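Local structure of glycosyl hydrolase (Bacteroides ovatus, 3QC2) at residues F19-N24 against R308-F313; L86-S91 against Q98-P103; V135-Q140 against P146-A151; I225-I228 against L232-L235. The protein is a glycosyl hydrolase, probably folded as a five-bladed beta-propeller. All blocks are in the same frame, centred on the assembly; numbering follows the deposited sequence.

Contact 1. Residues F19-N24 against R308-F313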
# COMPACT_ATOMS: atom_id res chain seq x y z
N PHE A 19 13.45 10.00 -2.73
CA PHE A 19 13.05 9.80 -1.34
C PHE A 19 14.29 9.36 -0.58
O PHE A 19 14.78 8.25 -0.75
CB PHE A 19 11.96 8.75 -1.24
CG PHE A 19 10.65 9.19 -1.81
CD1 PHE A 19 10.44 9.18 -3.18
CD2 PHE A 19 9.62 9.60 -0.99
CE1 PHE A 19 9.21 9.58 -3.71
CE2 PHE A 19 8.40 10.00 -1.51
CZ PHE A 19 8.20 9.98 -2.88
N GLU A 20 14.80 10.25 0.25
CA GLU A 20 16.01 9.99 0.98
C GLU A 20 15.72 9.43 2.37
O GLU A 20 14.87 9.95 3.09
CB GLU A 20 16.84 11.29 1.07
CG GLU A 20 18.23 11.09 1.61
CD GLU A 20 19.11 12.35 1.49
OE1 GLU A 20 18.54 13.48 1.35
OE2 GLU A 20 20.36 12.19 1.55
N ARG A 21 16.42 8.36 2.72
CA ARG A 21 16.27 7.71 4.02
C ARG A 21 17.05 8.54 5.07
O ARG A 21 18.26 8.68 4.97
CB ARG A 21 16.84 6.28 3.96
CG ARG A 21 16.20 5.38 2.88
CD ARG A 21 17.01 4.14 2.67
NE ARG A 21 16.49 3.27 1.59
CZ ARG A 21 16.71 3.45 0.28
NH1 ARG A 21 17.43 4.49 -0.15
NH2 ARG A 21 16.20 2.60 -0.61
N PRO A 22 16.34 9.10 6.09
CA PRO A 22 17.06 9.89 7.10
C PRO A 22 18.01 9.03 7.93
O PRO A 22 17.69 7.87 8.23
CB PRO A 22 15.94 10.47 7.98
CG PRO A 22 14.64 10.12 7.27
CD PRO A 22 14.91 8.95 6.42
N LYS A 23 19.18 9.58 8.29
CA LYS A 23 20.18 8.85 9.09
C LYS A 23 19.67 8.41 10.48
O LYS A 23 18.99 9.16 11.16
CB LYS A 23 21.48 9.70 9.26
CG LYS A 23 22.60 9.49 8.17
CD LYS A 23 22.13 9.75 6.74
CE LYS A 23 23.31 9.63 5.73
N ASN A 24 20.01 7.17 10.85
CA ASN A 24 19.69 6.57 12.18
C ASN A 24 18.21 6.53 12.62
O ASN A 24 17.91 6.46 13.80
CB ASN A 24 20.54 7.27 13.25
CG ASN A 24 22.05 7.12 13.00
OD1 ASN A 24 22.50 6.12 12.39
ND2 ASN A 24 22.83 8.09 13.47
N ARG A 308 14.58 1.25 -4.24
CA ARG A 308 14.84 -0.20 -4.13
C ARG A 308 15.65 -0.50 -2.86
O ARG A 308 16.12 0.43 -2.20
CB ARG A 308 15.59 -0.69 -5.36
CG ARG A 308 16.98 -0.10 -5.55
CD ARG A 308 17.57 -0.57 -6.86
NE ARG A 308 18.91 -0.05 -7.09
CZ ARG A 308 20.04 -0.63 -6.66
NH1 ARG A 308 20.01 -1.76 -5.93
NH2 ARG A 308 21.21 -0.07 -6.94
N PRO A 309 15.79 -1.80 -2.51
CA PRO A 309 16.58 -2.15 -1.32
C PRO A 309 18.01 -1.69 -1.42
O PRO A 309 18.70 -2.04 -2.37
CB PRO A 309 16.50 -3.69 -1.29
CG PRO A 309 15.23 -4.00 -1.96
CD PRO A 309 15.07 -2.97 -3.04
N MSE A 310 18.45 -0.89 -0.44
CA MSE A 310 19.83 -0.35 -0.41
C MSE A 310 20.53 -0.61 0.92
O MSE A 310 21.71 -0.91 0.94
CB MSE A 310 19.82 1.16 -0.64
CG MSE A 310 19.30 1.61 -2.00
SE MSE A 310 20.42 1.07 -3.47
CE MSE A 310 22.10 1.92 -2.90
N ASP A 311 19.79 -0.47 2.02
CA ASP A 311 20.36 -0.62 3.35
C ASP A 311 20.03 -1.98 3.98
O ASP A 311 19.12 -2.69 3.54
CB ASP A 311 19.87 0.52 4.25
CG ASP A 311 20.33 1.91 3.74
OD1 ASP A 311 21.22 1.97 2.83
OD2 ASP A 311 19.82 2.94 4.25
N SER A 312 20.80 -2.33 5.02
CA SER A 312 20.67 -3.62 5.69
C SER A 312 19.31 -3.84 6.34
O SER A 312 18.83 -4.97 6.37
CB SER A 312 21.80 -3.82 6.72
OG SER A 312 21.83 -2.77 7.68
N PHE A 313 18.68 -2.77 6.85
CA PHE A 313 17.34 -2.91 7.50
C PHE A 313 16.26 -3.33 6.50
O PHE A 313 15.21 -3.84 6.90
CB PHE A 313 16.90 -1.63 8.26
CG PHE A 313 16.54 -0.47 7.37
CD1 PHE A 313 15.23 -0.31 6.90
CD2 PHE A 313 17.49 0.48 7.01
CE1 PHE A 313 14.89 0.78 6.06
CE2 PHE A 313 17.15 1.57 6.18
CZ PHE A 313 15.86 1.71 5.71

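Contact 2. Residues L86-S91 against Q98-P103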
# COMPACT_ATOMS: atom_id res chain seq x y z
N LEU A 86 -3.93 -5.02 12.31
CA LEU A 86 -3.33 -3.71 12.09
C LEU A 86 -3.01 -2.97 13.37
O LEU A 86 -3.89 -2.74 14.21
CB LEU A 86 -4.23 -2.84 11.21
CG LEU A 86 -4.66 -3.43 9.86
CD1 LEU A 86 -5.42 -2.38 9.09
CD2 LEU A 86 -3.49 -3.92 9.05
N GLY A 87 -1.73 -2.63 13.52
CA GLY A 87 -1.25 -1.86 14.66
C GLY A 87 -1.43 -0.39 14.35
O GLY A 87 -1.56 -0.01 13.19
N TYR A 88 -1.44 0.43 15.40
CA TYR A 88 -1.65 1.88 15.28
C TYR A 88 -0.45 2.62 15.88
O TYR A 88 -0.00 2.28 16.96
CB TYR A 88 -2.94 2.26 16.02
CG TYR A 88 -3.29 3.77 16.09
CD1 TYR A 88 -2.65 4.62 17.00
CD2 TYR A 88 -4.29 4.32 15.28
CE1 TYR A 88 -2.97 5.98 17.07
CE2 TYR A 88 -4.62 5.66 15.34
CZ TYR A 88 -3.96 6.50 16.24
OH TYR A 88 -4.29 7.83 16.31
N ALA A 89 0.06 3.62 15.16
CA ALA A 89 1.21 4.42 15.61
C ALA A 89 1.04 5.85 15.14
O ALA A 89 0.53 6.09 14.04
CB ALA A 89 2.47 3.85 15.09
N THR A 90 1.48 6.79 15.96
CA THR A 90 1.38 8.21 15.65
C THR A 90 2.76 8.86 15.73
O THR A 90 3.62 8.41 16.48
CB THR A 90 0.38 8.93 16.60
OG1 THR A 90 0.15 10.27 16.15
CG2 THR A 90 0.89 8.94 18.03
N SER A 91 2.96 9.93 14.94
CA SER A 91 4.24 10.65 14.92
C SER A 91 4.07 12.15 14.72
O SER A 91 3.19 12.59 13.97
CB SER A 91 5.13 10.10 13.81
OG SER A 91 6.33 10.85 13.70
N GLN A 98 4.96 6.50 17.96
CA GLN A 98 4.45 6.12 19.28
C GLN A 98 3.32 5.10 19.06
O GLN A 98 2.21 5.45 18.66
CB GLN A 98 3.95 7.35 20.01
CG GLN A 98 5.02 8.46 20.13
CD GLN A 98 4.52 9.72 20.81
OE1 GLN A 98 4.11 9.69 21.97
NE2 GLN A 98 4.60 10.84 20.11
N ARG A 99 3.61 3.84 19.35
CA ARG A 99 2.68 2.74 19.07
C ARG A 99 1.79 2.36 20.22
O ARG A 99 2.16 2.50 21.38
CB ARG A 99 3.51 1.51 18.70
CG ARG A 99 4.43 1.73 17.50
CD ARG A 99 5.58 0.75 17.46
NE ARG A 99 5.17 -0.65 17.34
CZ ARG A 99 6.02 -1.67 17.14
NH1 ARG A 99 7.33 -1.45 17.03
NH2 ARG A 99 5.55 -2.91 17.03
N GLU A 100 0.60 1.87 19.89
CA GLU A 100 -0.32 1.34 20.90
C GLU A 100 0.09 -0.10 21.07
O GLU A 100 0.61 -0.72 20.14
CB GLU A 100 -1.78 1.44 20.47
CG GLU A 100 -2.31 2.87 20.28
CD GLU A 100 -2.37 3.71 21.58
OE1 GLU A 100 -2.24 3.13 22.70
OE2 GLU A 100 -2.56 4.95 21.47
N LYS A 101 -0.15 -0.65 22.25
CA LYS A 101 0.24 -2.02 22.56
C LYS A 101 -0.77 -3.09 22.13
O LYS A 101 -0.52 -4.29 22.30
CB LYS A 101 0.57 -2.16 24.03
CG LYS A 101 1.82 -1.36 24.46
CD LYS A 101 2.19 -1.67 25.90
CE LYS A 101 3.52 -1.05 26.27
NZ LYS A 101 3.92 -1.49 27.64
N THR A 102 -1.89 -2.66 21.55
CA THR A 102 -2.92 -3.59 21.07
C THR A 102 -3.36 -3.16 19.65
O THR A 102 -3.31 -1.97 19.32
CB THR A 102 -4.13 -3.63 22.03
OG1 THR A 102 -4.74 -2.34 22.09
CG2 THR A 102 -3.69 -4.05 23.46
N PRO A 103 -3.77 -4.13 18.80
CA PRO A 103 -4.18 -3.78 17.43
C PRO A 103 -5.52 -3.04 17.40
O PRO A 103 -6.36 -3.27 18.26
CB PRO A 103 -4.29 -5.15 16.73
CG PRO A 103 -4.63 -6.11 17.82
CD PRO A 103 -4.01 -5.56 19.11
O HOH W 1 -1.16 -0.85 18.04

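Contact 3. Residues V135-Q140 against P146-A151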
# COMPACT_ATOMS: atom_id res chain seq x y z
N VAL A 135 -10.97 6.32 4.60
CA VAL A 135 -11.39 5.15 3.88
C VAL A 135 -10.20 4.20 3.72
O VAL A 135 -9.17 4.56 3.10
CB VAL A 135 -11.94 5.52 2.48
CG1 VAL A 135 -12.40 4.26 1.71
CG2 VAL A 135 -13.09 6.52 2.61
N MSE A 136 -10.34 2.99 4.27
CA MSE A 136 -9.29 2.00 4.20
C MSE A 136 -9.59 0.91 3.21
O MSE A 136 -10.64 0.28 3.28
CB MSE A 136 -9.07 1.35 5.56
CG MSE A 136 -8.17 0.10 5.51
SE MSE A 136 -7.95 -0.71 7.23
CE MSE A 136 -6.88 0.63 8.00
N MSE A 137 -8.66 0.68 2.29
CA MSE A 137 -8.73 -0.41 1.34
C MSE A 137 -7.73 -1.42 1.86
O MSE A 137 -6.54 -1.10 2.01
CB MSE A 137 -8.31 0.06 -0.04
CG MSE A 137 -9.20 1.16 -0.65
SE MSE A 137 -11.04 0.57 -0.93
CE MSE A 137 -10.73 -0.95 -1.95
N TYR A 138 -8.19 -2.64 2.16
CA TYR A 138 -7.30 -3.70 2.68
C TYR A 138 -7.69 -5.05 2.14
O TYR A 138 -8.75 -5.20 1.52
CB TYR A 138 -7.35 -3.73 4.19
CG TYR A 138 -8.66 -4.24 4.77
CD1 TYR A 138 -9.79 -3.41 4.84
CD2 TYR A 138 -8.78 -5.54 5.26
CE1 TYR A 138 -11.00 -3.86 5.39
CE2 TYR A 138 -10.00 -6.02 5.81
CZ TYR A 138 -11.10 -5.17 5.87
OH TYR A 138 -12.27 -5.61 6.40
N THR A 139 -6.86 -6.05 2.42
CA THR A 139 -7.10 -7.39 1.97
C THR A 139 -7.66 -8.29 3.07
O THR A 139 -7.10 -8.36 4.17
CB THR A 139 -5.79 -8.08 1.47
OG1 THR A 139 -5.13 -7.25 0.51
CG2 THR A 139 -6.11 -9.46 0.86
N GLN A 140 -8.77 -8.96 2.77
CA GLN A 140 -9.36 -9.95 3.66
C GLN A 140 -8.72 -11.29 3.28
O GLN A 140 -8.66 -11.63 2.09
CB GLN A 140 -10.88 -10.01 3.48
CG GLN A 140 -11.60 -8.75 3.94
CD GLN A 140 -13.09 -8.83 3.79
OE1 GLN A 140 -13.60 -9.19 2.72
NE2 GLN A 140 -13.81 -8.48 4.84
N PRO A 146 -8.28 -14.07 -1.45
CA PRO A 146 -7.95 -12.74 -0.98
C PRO A 146 -8.93 -11.74 -1.61
O PRO A 146 -9.15 -11.80 -2.80
CB PRO A 146 -6.54 -12.52 -1.50
CG PRO A 146 -6.48 -13.32 -2.78
CD PRO A 146 -7.50 -14.45 -2.65
N ARG A 147 -9.52 -10.87 -0.80
CA ARG A 147 -10.49 -9.90 -1.30
C ARG A 147 -10.16 -8.48 -0.88
O ARG A 147 -9.79 -8.23 0.26
CB ARG A 147 -11.89 -10.25 -0.80
CG ARG A 147 -12.50 -11.50 -1.39
CD ARG A 147 -13.92 -11.68 -0.89
NE ARG A 147 -14.62 -12.82 -1.49
CZ ARG A 147 -14.51 -14.09 -1.07
NH1 ARG A 147 -13.70 -14.42 -0.05
NH2 ARG A 147 -15.19 -15.05 -1.68
N LEU A 148 -10.29 -7.55 -1.83
CA LEU A 148 -10.09 -6.14 -1.55
C LEU A 148 -11.37 -5.70 -0.87
O LEU A 148 -12.47 -5.85 -1.44
CB LEU A 148 -9.85 -5.36 -2.82
CG LEU A 148 -9.67 -3.85 -2.65
CD1 LEU A 148 -8.52 -3.51 -1.64
CD2 LEU A 148 -9.44 -3.17 -4.01
N ALA A 149 -11.23 -5.17 0.34
CA ALA A 149 -12.39 -4.76 1.15
C ALA A 149 -12.26 -3.34 1.64
O ALA A 149 -11.19 -2.74 1.57
CB ALA A 149 -12.56 -5.72 2.34
N VAL A 150 -13.36 -2.81 2.16
CA VAL A 150 -13.43 -1.45 2.63
C VAL A 150 -13.79 -1.34 4.11
O VAL A 150 -14.60 -2.12 4.63
CB VAL A 150 -14.49 -0.65 1.80
CG1 VAL A 150 -14.46 0.83 2.20
CG2 VAL A 150 -14.23 -0.81 0.31
N ALA A 151 -13.16 -0.37 4.77
CA ALA A 151 -13.43 -0.04 6.18
C ALA A 151 -13.35 1.48 6.34
O ALA A 151 -12.45 2.10 5.80
CB ALA A 151 -12.44 -0.73 7.09
O HOH W 2 -14.66 -4.78 5.27

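Contact 4. Residues I225-I228 against L232-L235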
# COMPACT_ATOMS: atom_id res chain seq x y z
N ILE A 225 -13.85 -1.27 -13.71
CA ILE A 225 -13.96 -0.80 -15.09
C ILE A 225 -13.80 -2.03 -15.94
O ILE A 225 -12.83 -2.78 -15.79
CB ILE A 225 -12.91 0.27 -15.40
CG1 ILE A 225 -13.24 1.53 -14.58
CG2 ILE A 225 -12.89 0.61 -16.89
CD1 ILE A 225 -12.31 2.68 -14.80
N VAL A 226 -14.75 -2.25 -16.82
CA VAL A 226 -14.77 -3.45 -17.62
C VAL A 226 -14.80 -3.19 -19.12
O VAL A 226 -15.15 -2.11 -19.57
CB VAL A 226 -15.98 -4.36 -17.22
CG1 VAL A 226 -15.87 -4.77 -15.76
CG2 VAL A 226 -17.31 -3.65 -17.47
N ASN A 227 -14.42 -4.21 -19.88
CA ASN A 227 -14.42 -4.18 -21.33
C ASN A 227 -15.83 -4.40 -21.88
O ASN A 227 -16.78 -4.63 -21.12
CB ASN A 227 -13.47 -5.26 -21.86
CG ASN A 227 -12.00 -4.97 -21.57
OD1 ASN A 227 -11.51 -3.90 -21.87
ND2 ASN A 227 -11.30 -5.95 -21.01
N ILE A 228 -15.95 -4.35 -23.21
CA ILE A 228 -17.23 -4.58 -23.89
C ILE A 228 -17.84 -5.93 -23.48
O ILE A 228 -19.05 -6.03 -23.27
CB ILE A 228 -17.07 -4.55 -25.45
CG1 ILE A 228 -16.52 -3.20 -25.94
CG2 ILE A 228 -18.42 -4.84 -26.15
CD1 ILE A 228 -16.10 -3.18 -27.42
N LEU A 232 -12.31 -7.66 -17.01
CA LEU A 232 -11.68 -6.54 -16.31
C LEU A 232 -10.70 -5.86 -17.25
O LEU A 232 -9.86 -6.51 -17.87
CB LEU A 232 -10.94 -7.02 -15.07
CG LEU A 232 -11.78 -7.57 -13.92
CD1 LEU A 232 -10.88 -8.25 -12.86
CD2 LEU A 232 -12.63 -6.46 -13.29
N LYS A 233 -10.81 -4.54 -17.34
CA LYS A 233 -9.98 -3.74 -18.23
C LYS A 233 -8.58 -3.53 -17.65
O LYS A 233 -8.42 -2.89 -16.63
CB LYS A 233 -10.66 -2.40 -18.49
CG LYS A 233 -10.01 -1.52 -19.56
CD LYS A 233 -10.92 -0.29 -19.86
CE LYS A 233 -10.45 0.47 -21.09
NZ LYS A 233 -11.41 1.54 -21.50
N LYS A 234 -7.57 -4.08 -18.33
CA LYS A 234 -6.18 -3.94 -17.92
C LYS A 234 -5.62 -2.60 -18.41
O LYS A 234 -5.54 -2.37 -19.63
CB LYS A 234 -5.35 -5.11 -18.49
CG LYS A 234 -5.86 -6.50 -18.08
CD LYS A 234 -5.15 -7.62 -18.85
CE LYS A 234 -5.75 -9.04 -18.49
N LEU A 235 -5.25 -1.71 -17.47
CA LEU A 235 -4.64 -0.40 -17.81
C LEU A 235 -3.19 -0.59 -18.26
O LEU A 235 -2.78 -0.07 -19.29
CB LEU A 235 -4.76 0.57 -16.64
CG LEU A 235 -6.13 1.28 -16.52
CD1 LEU A 235 -7.28 0.39 -16.90
CD2 LEU A 235 -6.32 1.86 -15.13
O HOH W 3 -10.24 -2.23 -14.72
O HOH W 4 -14.14 0.19 -20.93

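Contact 1. Residues F19-N24 against R308-F313
Arg21 NH2 forms a salt bridge with Asp361 and also lies 2.7 Å from the carbonyl oxygen Arg308 O, which sits near the guanidinium plane. The second approach is short, but the N-H direction is too poor for a hydrogen bond. Glu314, just beyond the 308-313 loop, forms a salt bridge with NE of the same group and also accepts the backbone N-H groups of Met310 and Asp311, fixing the loop around the arginine. Arg21 reaches this site because its chain runs extended from CG to NE (chi2 167°, chi3 -177°), carrying the guanidinium across from the 19-24 loop. Met310, a selenomethionine, crosses it at about a right angle; its CB sits 3.8 Å above one face, offset toward the rim, and its CG comes within 3.5 Å of Arg21 NH2. Bent at chi2 and chi3, the same side chain then turns back and lays SE over the centre of the Arg308 guanidinium. Asp311 slides past Arg21 in the opposite direction, and its OD2 touches Arg21 CD at 3.4 Å. This carboxylate stays 4.3 Å from Arg21 NE and well out of the guanidinium plane, adding negative charge but no directed bond. Together the three acidic groups probably balance the positive charge of Arg21. Phe313 CZ closes against Arg21 CD at 4.1 Å, with ring and guanidinium planes 64° apart. Both Arg21 and Phe313 rest on Tyr340 of strand 335-342, while the backbone of Glu20 bonds to Val351 of strand 346-352.

Contact 2. Residues L86-S91 against Q98-P103
Tyr88 turns its ring carbon anti to the backbone N (chi1 176°), while Glu100 folds at chi2 (-66°), and the two side chains consequently run side by side in the same direction across a beta hairpin. Tyr88 CD1 meets Glu100 CG at 3.7 Å, the methylene lying oblique to the ring. Strand 84-91 and the short strand 98-99 form this antiparallel hairpin at the outer edge of a four-stranded sheet, consistent with a propeller blade. Thr90 and Gln98 are its hydrogen-bonded pair: Gln98 N donates to Thr90 O at 2.8 Å, in the carbonyl plane, whereas Thr90 N reaches Gln98 O from above that plane at 3.1 Å. Ala89 and Arg99 follow as the non-hydrogen-bonded pair, with Ala89 CB against Arg99 CG at 3.8 Å. One residue further on, Glu100 N points at Tyr88 O (3.0 Å) almost straight along the carbonyl. Lys157 partners both side chains of the Tyr88-Glu100 pair, by a salt bridge to Glu100 and a cation-pi contact with the Tyr88 ring. On the face of Ala89, the head of Arg99 leads away to a salt bridge with Glu49; on the opposite face, shared with Gln98, Thr90 OG1 bonds to Glu64 in the conformer modelled here. Past Glu100 the second chain bows away before Pro103 returns, its CA 3.4 Å from Leu86 O. A water spans the bow: it accepts from Tyr88 N and donates to the carbonyl oxygens Glu100 O and Thr102 O, each 2.7 Å away.

Contact 3. Residues V135-Q140 against P146-A151
An antiparallel hairpin, strands 134-141 and 146-153, supplies the two middle strands of a four-stranded sheet, consistent with a blade of a beta-propeller. Six backbone hydrogen bonds join the pairs Met136-Ala151, Tyr138-Ala149 and Gln140-Arg147; Ala149 N to Tyr138 O is the shortest at 2.7 Å. On the face of Tyr138 and Gln140, Ala149 CB is the hub. It lies over one face of the Tyr138 ring in a CH-pi contact, 4.1 Å from the centroid and 24° off the normal, and meets Gln140 CD at 3.5 Å. Tyr138 adopts chi1 70°, between its backbone N and carbonyl carbon, which swings the ring across the neighbouring strand; Ala151 CB packs obliquely against CE1 at 3.8 Å. Glu116 accepts bonds from both Tyr138 OH and Gln140 NE2, holding the two side chains together, although buried Gln140 OE1 has no partner in the model. The opposite face is largely apolar, with Met137, Leu148 and Val150 beside Thr139: selenomethionine Met137 lies alongside Val150, SE to CG2 3.7 Å, and Met204 of strand 201-206 touches Met137 and Leu148. A water donates to Tyr138 OH at 2.8 Å and to Val150 O at 2.7 Å.

Contact 4. Residues I225-I228 against L232-L235
Lys233 N donates to Ile225 O at 3.1 Å, a nearly straight bond (170° at the hydrogen) whose donor is tilted 22° from the carbonyl plane. It is the one direct hydrogen bond between the two arms of this surface loop. The lysine side chain leaves fully extended, and with CG anti to the backbone N (chi1 -172°) this carries CG and CD alongside Asn227 OD1 and Ile225 CG2 of the 225-228 arm. Ile225 CG2 packs on Lys233 CD at 3.7 Å, and Asn227 lays its amide oxygen against the same aliphatic chain, OD1 to CG of Lys233 3.6 Å. Both neighbours cross the lysine at a slant. The other end of the amide, Asn227 ND2, approaches Leu232 O without bonding to it; its hydrogen bond goes to Ser231 OG in the turn, which fixes the rotation of the group. Val226 and Leu232, the single bridged pair of the backbone, touch loosely through CG1 and CD2.

Waters form the next layer. One lies 2.9 Å from Ile225 O and 2.7 Å from Lys233 O; another donates to Val226 O and accepts from Lys233 NZ at 3.1 Å, linking the lysine tip back to the opposite arm. Beyond them, Ile225 and Leu235 bond through their backbones to Ala213 and Val211, while Leu232 rests on Phe212 and Trp206, so the loop lies against strands 201-206 and 212-216. With one direct bond, water bridges and slender aliphatic packing, the chemistry suggests that bridging waters contribute to the closure, in place of regular strand pairing.

Contacts 2 and 3 belong to hairpins of two consecutive four-stranded sheets and meet directly: Leu86 CD1 packs on Met136 CE at 3.5 Å, although their centres are about 19 Å apart. Contact 1 closes a loop of the chain that contains the other three, bringing a segment near the N-terminus against one that precedes the last strands, consistent with the ring closure of a propeller. It lies about 22 Å, centre to centre, from contact 2, and across the chain's centre from contacts 3 and 4. Contact 4 is peripheral, its nearest atoms about 10 Å from those of contact 3 and its centre about 37 Å from that of contact 1. Contact 3 is the most central of the four, about 11 Å from the chain's centre.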